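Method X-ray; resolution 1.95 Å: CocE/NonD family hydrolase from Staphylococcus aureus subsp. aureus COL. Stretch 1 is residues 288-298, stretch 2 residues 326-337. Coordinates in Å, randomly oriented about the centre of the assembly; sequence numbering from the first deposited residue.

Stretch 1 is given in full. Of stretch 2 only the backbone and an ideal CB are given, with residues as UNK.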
# COMPACT_ATOMS: atom_id res chain seq x y z
N GLU A 288 -21.47 -2.94 0.50
CA GLU A 288 -22.16 -3.98 -0.23
C GLU A 288 -21.66 -4.07 -1.68
O GLU A 288 -21.85 -5.11 -2.35
CB GLU A 288 -23.67 -3.71 -0.19
CG GLU A 288 -24.30 -4.07 1.14
CD GLU A 288 -25.76 -3.59 1.30
OE1 GLU A 288 -26.41 -3.15 0.31
OE2 GLU A 288 -26.26 -3.66 2.43
N GLU A 289 -21.02 -3.01 -2.17
CA GLU A 289 -20.60 -2.91 -3.56
C GLU A 289 -19.09 -2.59 -3.53
O GLU A 289 -18.72 -1.45 -3.30
CB GLU A 289 -21.38 -1.78 -4.24
CG GLU A 289 -22.91 -2.00 -4.22
CD GLU A 289 -23.72 -0.88 -4.90
OE1 GLU A 289 -24.05 0.16 -4.28
OE2 GLU A 289 -24.06 -1.05 -6.05
N LYS A 290 -18.26 -3.61 -3.68
CA LYS A 290 -16.82 -3.42 -3.61
C LYS A 290 -16.09 -4.33 -4.60
O LYS A 290 -16.52 -5.45 -4.87
CB LYS A 290 -16.34 -3.61 -2.19
CG LYS A 290 -16.63 -4.97 -1.55
CD LYS A 290 -15.86 -5.10 -0.20
CE LYS A 290 -16.15 -6.40 0.48
NZ LYS A 290 -15.52 -6.50 1.88
N TRP A 291 -14.99 -3.80 -5.13
CA TRP A 291 -14.16 -4.49 -6.12
C TRP A 291 -12.71 -4.31 -5.78
O TRP A 291 -12.31 -3.27 -5.25
CB TRP A 291 -14.43 -3.90 -7.52
CG TRP A 291 -15.80 -4.27 -8.02
CD1 TRP A 291 -16.12 -5.33 -8.83
CD2 TRP A 291 -17.03 -3.60 -7.73
NE1 TRP A 291 -17.47 -5.37 -9.03
CE2 TRP A 291 -18.06 -4.33 -8.35
CE3 TRP A 291 -17.37 -2.48 -6.98
CZ2 TRP A 291 -19.41 -3.94 -8.29
CZ3 TRP A 291 -18.75 -2.09 -6.92
CH2 TRP A 291 -19.72 -2.83 -7.56
N LEU A 292 -11.91 -5.28 -6.17
CA LEU A 292 -10.48 -5.23 -5.93
C LEU A 292 -9.73 -5.52 -7.23
O LEU A 292 -10.08 -6.47 -7.98
CB LEU A 292 -10.11 -6.28 -4.86
CG LEU A 292 -8.64 -6.58 -4.60
CD1 LEU A 292 -8.00 -5.35 -4.01
CD2 LEU A 292 -8.49 -7.84 -3.63
N TYR A 293 -8.71 -4.73 -7.51
CA TYR A 293 -7.83 -4.98 -8.65
C TYR A 293 -6.40 -5.12 -8.11
O TYR A 293 -5.93 -4.22 -7.41
CB TYR A 293 -7.91 -3.79 -9.59
CG TYR A 293 -6.93 -3.79 -10.73
CD1 TYR A 293 -7.04 -4.70 -11.76
CD2 TYR A 293 -5.87 -2.90 -10.76
CE1 TYR A 293 -6.10 -4.74 -12.79
CE2 TYR A 293 -4.95 -2.89 -11.80
CZ TYR A 293 -5.07 -3.80 -12.80
OH TYR A 293 -4.12 -3.82 -13.78
N VAL A 294 -5.74 -6.23 -8.43
CA VAL A 294 -4.36 -6.50 -7.99
C VAL A 294 -3.43 -6.69 -9.16
O VAL A 294 -3.64 -7.56 -10.00
CB VAL A 294 -4.24 -7.69 -7.04
CG1 VAL A 294 -2.87 -7.70 -6.31
CG2 VAL A 294 -5.41 -7.73 -5.98
N HIS A 295 -2.31 -5.98 -9.13
CA HIS A 295 -1.26 -6.17 -10.14
C HIS A 295 0.11 -6.32 -9.50
O HIS A 295 0.30 -5.93 -8.32
CB HIS A 295 -1.26 -5.00 -11.11
CG HIS A 295 -0.85 -3.70 -10.50
ND1 HIS A 295 0.48 -3.39 -10.29
CD2 HIS A 295 -1.56 -2.65 -10.05
CE1 HIS A 295 0.56 -2.19 -9.74
NE2 HIS A 295 -0.67 -1.72 -9.57
N GLY A 296 1.04 -6.87 -10.27
CA GLY A 296 2.43 -7.02 -9.87
C GLY A 296 3.39 -6.11 -10.66
O GLY A 296 4.54 -6.48 -10.94
N ARG A 297 2.94 -4.90 -10.92
CA ARG A 297 3.67 -3.89 -11.69
C ARG A 297 3.96 -2.66 -10.80
O ARG A 297 3.89 -2.74 -9.57
CB ARG A 297 2.83 -3.51 -12.91
CG ARG A 297 2.23 -4.74 -13.71
CD ARG A 297 3.32 -5.55 -14.27
NE ARG A 297 2.83 -6.82 -14.82
CZ ARG A 297 2.56 -7.08 -16.09
NH1 ARG A 297 2.66 -6.13 -17.02
NH2 ARG A 297 2.12 -8.31 -16.42
N LYS A 298 4.32 -1.53 -11.41
CA LYS A 298 4.74 -0.36 -10.67
C LYS A 298 3.53 0.53 -10.26
O LYS A 298 2.51 0.57 -10.94
CB LYS A 298 5.79 0.41 -11.50
CG LYS A 298 7.15 -0.23 -11.58
CD LYS A 298 7.98 0.30 -12.78
CE LYS A 298 9.27 -0.45 -13.00
NZ LYS A 298 10.29 -0.46 -11.88
N UNK A 326 -22.23 -0.90 -17.57
CA UNK A 326 -22.23 -2.30 -17.13
C UNK A 326 -21.20 -2.53 -16.02
O UNK A 326 -20.64 -3.63 -15.91
CB UNK A 326 -21.94 -3.23 -18.31
N UNK A 327 -20.98 -1.51 -15.20
CA UNK A 327 -19.88 -1.62 -14.18
C UNK A 327 -20.00 -2.87 -13.32
O UNK A 327 -19.00 -3.55 -13.03
CB UNK A 327 -19.88 -0.39 -13.26
N UNK A 328 -21.21 -3.16 -12.87
CA UNK A 328 -21.41 -4.23 -11.94
C UNK A 328 -21.22 -5.62 -12.55
O UNK A 328 -21.27 -6.60 -11.83
CB UNK A 328 -22.81 -4.11 -11.34
N UNK A 329 -21.00 -5.71 -13.86
CA UNK A 329 -20.54 -6.97 -14.45
C UNK A 329 -19.10 -7.32 -14.03
O UNK A 329 -18.65 -8.44 -14.21
CB UNK A 329 -20.63 -6.89 -15.98
N UNK A 330 -18.34 -6.34 -13.55
CA UNK A 330 -16.96 -6.54 -13.19
C UNK A 330 -16.85 -7.60 -12.09
O UNK A 330 -17.52 -7.49 -11.04
CB UNK A 330 -16.33 -5.22 -12.74
N UNK A 331 -15.98 -8.61 -12.30
CA UNK A 331 -15.72 -9.57 -11.25
C UNK A 331 -15.21 -8.88 -9.98
O UNK A 331 -14.46 -7.89 -10.08
CB UNK A 331 -14.71 -10.61 -11.73
N UNK A 332 -15.58 -9.37 -8.80
CA UNK A 332 -15.18 -8.63 -7.57
C UNK A 332 -13.68 -8.59 -7.33
O UNK A 332 -13.18 -7.72 -6.65
CB UNK A 332 -15.85 -9.26 -6.35
N UNK A 333 -12.94 -9.54 -7.88
CA UNK A 333 -11.48 -9.50 -7.77
C UNK A 333 -10.84 -9.78 -9.14
O UNK A 333 -11.18 -10.79 -9.79
CB UNK A 333 -10.99 -10.51 -6.73
N UNK A 334 -9.93 -8.93 -9.55
CA UNK A 334 -9.14 -9.17 -10.73
C UNK A 334 -7.69 -9.13 -10.20
O UNK A 334 -7.30 -8.17 -9.53
CB UNK A 334 -9.41 -8.15 -11.84
N UNK A 335 -6.91 -10.16 -10.51
CA UNK A 335 -5.55 -10.25 -10.00
C UNK A 335 -4.56 -10.78 -10.99
O UNK A 335 -4.89 -11.65 -11.80
CB UNK A 335 -5.52 -11.13 -8.75
N UNK A 336 -3.31 -10.30 -10.91
CA UNK A 336 -2.20 -10.85 -11.70
C UNK A 336 -1.59 -12.08 -11.05
O UNK A 336 -1.26 -12.05 -9.86
CB UNK A 336 -1.12 -9.79 -11.90
N UNK A 337 -1.42 -13.14 -11.82
CA UNK A 337 -0.56 -14.24 -11.42
C UNK A 337 0.82 -13.98 -12.06
O UNK A 337 1.00 -14.10 -13.28
CB UNK A 337 -1.14 -15.59 -11.84

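Positions 326 and 329 are quickly dealt with. At 326 the ideal CB has nothing of stretch 1 within reach, and at 329 CA-to-CB points away, so stretch 1 leaves both choices open; both are aspartates, Asp326 and Asp329.

Position 327 also has an ideal CB remote from stretch 1, with helical backbone angles (-54/-44) and a sideways CA-to-CB bond. A short side chain would end there, but a long or aromatic one could reach one face of the Trp291 indole. The residue is Trp327, whose t rotamer brings its edge to that face: the planes stand at 73°, and Trp327 NE1 lies 3.4 Å from Trp291 CZ3.

At 328 the ideal CB is 4.6 Å from Trp291 CZ2, and the Glu289 carboxylate lies off to one side, its OE2 6.2 Å from that CB. A long basic side chain suits best, though an aliphatic one could cover the tryptophan. Lys328 does both, its CG 4.3 Å from Trp291 CZ2 and its NZ forming a salt bridge to Glu289 OE2 at 2.9 Å.

The CB of 330 points toward stretch 1, 3.9 Å from Trp291 NE1, but the indole nitrogen is already satisfied by the backbone, donating to O of 330 at 2.9 Å. A small side chain is enough. Thr330 places CG2 3.8 Å from Trp291 CD1, while its OG1 turns back to donate to Trp327 O (2.6 Å).

Position 331 points away, and its phi of -58° permits proline, among many others; it is Pro331. A water donates to both Pro331 O and Leu292 O, at 2.9 Å each.

At 332 CA-to-CB runs sideways, yet the CB is 4.1 Å from Lys290 O, an acceptor, and 4.7 Å from Trp291 CD1. A flat side chain with a donor would answer both; asparagine or glutamine might serve the carbonyl alone. His332 donates from ND1 to Lys290 O (2.8 Å) and stacks, offset, on the Trp291 face opposite Trp327, with planes at 26°.

From 333 the chain is a strand parallel to stretch 1, bonded through Leu292 and Val294. Positions 333 and 335 share a sheet face with Leu292 and Val294, where apolar groups fit; beta-branched residues suit the extended backbone. Val333 CG1 meets Leu292 CD2 at 4.1 Å. At 335 the ideal CB is already 4.1 Å from Val294 CB, so this contact needs little more than a CB and many residues would do. The residue is Tyr335, its CB 4.0 Å from Val294 CB and its ring leading away.

Position 334 faces the other way, with Tyr293, its CB 4.2 Å from Tyr293 CD1. A branched apolar residue would suit; Ile334 sets CG2 3.8 Å from Tyr293 CD1, at the ring edge.

The CB of 336 points toward the end of the strand, 4.0 Å from Gly296 N, with the Arg297 guanidinium beyond: a donor and a positive charge calling for an acidic side chain. Glu336, fully extended (t, t), accepts through OE1 from both Gly296 N (2.8 Å) and Arg297 NE (3.1 Å), and bridges to Arg297 NH2 through OE2 (2.8 Å).

Position 337 points away from stretch 1, which sets no preference; it is Val337.

Stretch 2 (326-337) DWKDTPHVIYEV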
# COMPACT_ATOMS: atom_id res chain seq x y z
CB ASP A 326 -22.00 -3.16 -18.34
CG ASP A 326 -23.04 -2.90 -19.39
OD1 ASP A 326 -24.23 -3.19 -19.13
OD2 ASP A 326 -22.71 -2.29 -20.41
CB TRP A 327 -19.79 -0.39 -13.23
CG TRP A 327 -18.88 -0.69 -12.14
CD1 TRP A 327 -19.22 -1.06 -10.90
CD2 TRP A 327 -17.47 -0.80 -12.23
NE1 TRP A 327 -18.10 -1.39 -10.18
CE2 TRP A 327 -17.01 -1.21 -10.97
CE3 TRP A 327 -16.54 -0.52 -13.23
CZ2 TRP A 327 -15.69 -1.40 -10.70
CZ3 TRP A 327 -15.22 -0.72 -12.96
CH2 TRP A 327 -14.79 -1.12 -11.68
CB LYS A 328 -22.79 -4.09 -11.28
CG LYS A 328 -22.88 -2.72 -10.48
CD LYS A 328 -24.00 -2.64 -9.46
CE LYS A 328 -23.91 -3.74 -8.45
NZ LYS A 328 -24.81 -3.55 -7.27
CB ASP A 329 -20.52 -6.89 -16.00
CG ASP A 329 -21.90 -6.87 -16.65
OD1 ASP A 329 -22.92 -7.04 -15.97
OD2 ASP A 329 -21.91 -6.67 -17.89
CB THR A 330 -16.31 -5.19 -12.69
OG1 THR A 330 -16.53 -4.15 -13.66
CG2 THR A 330 -14.80 -5.34 -12.40
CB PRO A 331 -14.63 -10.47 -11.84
CG PRO A 331 -14.68 -10.30 -13.28
CD PRO A 331 -15.19 -8.87 -13.52
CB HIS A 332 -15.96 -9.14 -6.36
CG HIS A 332 -17.39 -8.77 -6.45
ND1 HIS A 332 -17.81 -7.46 -6.31
CD2 HIS A 332 -18.49 -9.48 -6.77
CE1 HIS A 332 -19.11 -7.39 -6.57
NE2 HIS A 332 -19.55 -8.61 -6.84
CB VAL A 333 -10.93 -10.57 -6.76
CG1 VAL A 333 -9.38 -10.42 -6.66
CG2 VAL A 333 -11.57 -10.44 -5.38
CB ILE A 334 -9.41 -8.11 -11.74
CG1 ILE A 334 -10.84 -8.22 -12.37
CG2 ILE A 334 -8.30 -8.08 -12.81
CD1 ILE A 334 -11.17 -7.08 -13.35
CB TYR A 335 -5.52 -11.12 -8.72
CG TYR A 335 -5.98 -12.54 -8.94
CD1 TYR A 335 -5.06 -13.57 -9.15
CD2 TYR A 335 -7.32 -12.85 -8.96
CE1 TYR A 335 -5.46 -14.84 -9.38
CE2 TYR A 335 -7.73 -14.16 -9.22
CZ TYR A 335 -6.79 -15.16 -9.40
OH TYR A 335 -7.20 -16.46 -9.66
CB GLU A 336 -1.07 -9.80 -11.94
CG GLU A 336 -0.00 -10.34 -12.84
CD GLU A 336 1.06 -9.36 -13.23
OE1 GLU A 336 1.08 -8.21 -12.73
OE2 GLU A 336 1.88 -9.80 -14.05
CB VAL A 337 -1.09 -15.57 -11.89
CG1 VAL A 337 -0.18 -16.73 -11.37
CG2 VAL A 337 -2.53 -15.79 -11.32
O HOH W 1 -12.25 -6.01 -9.81
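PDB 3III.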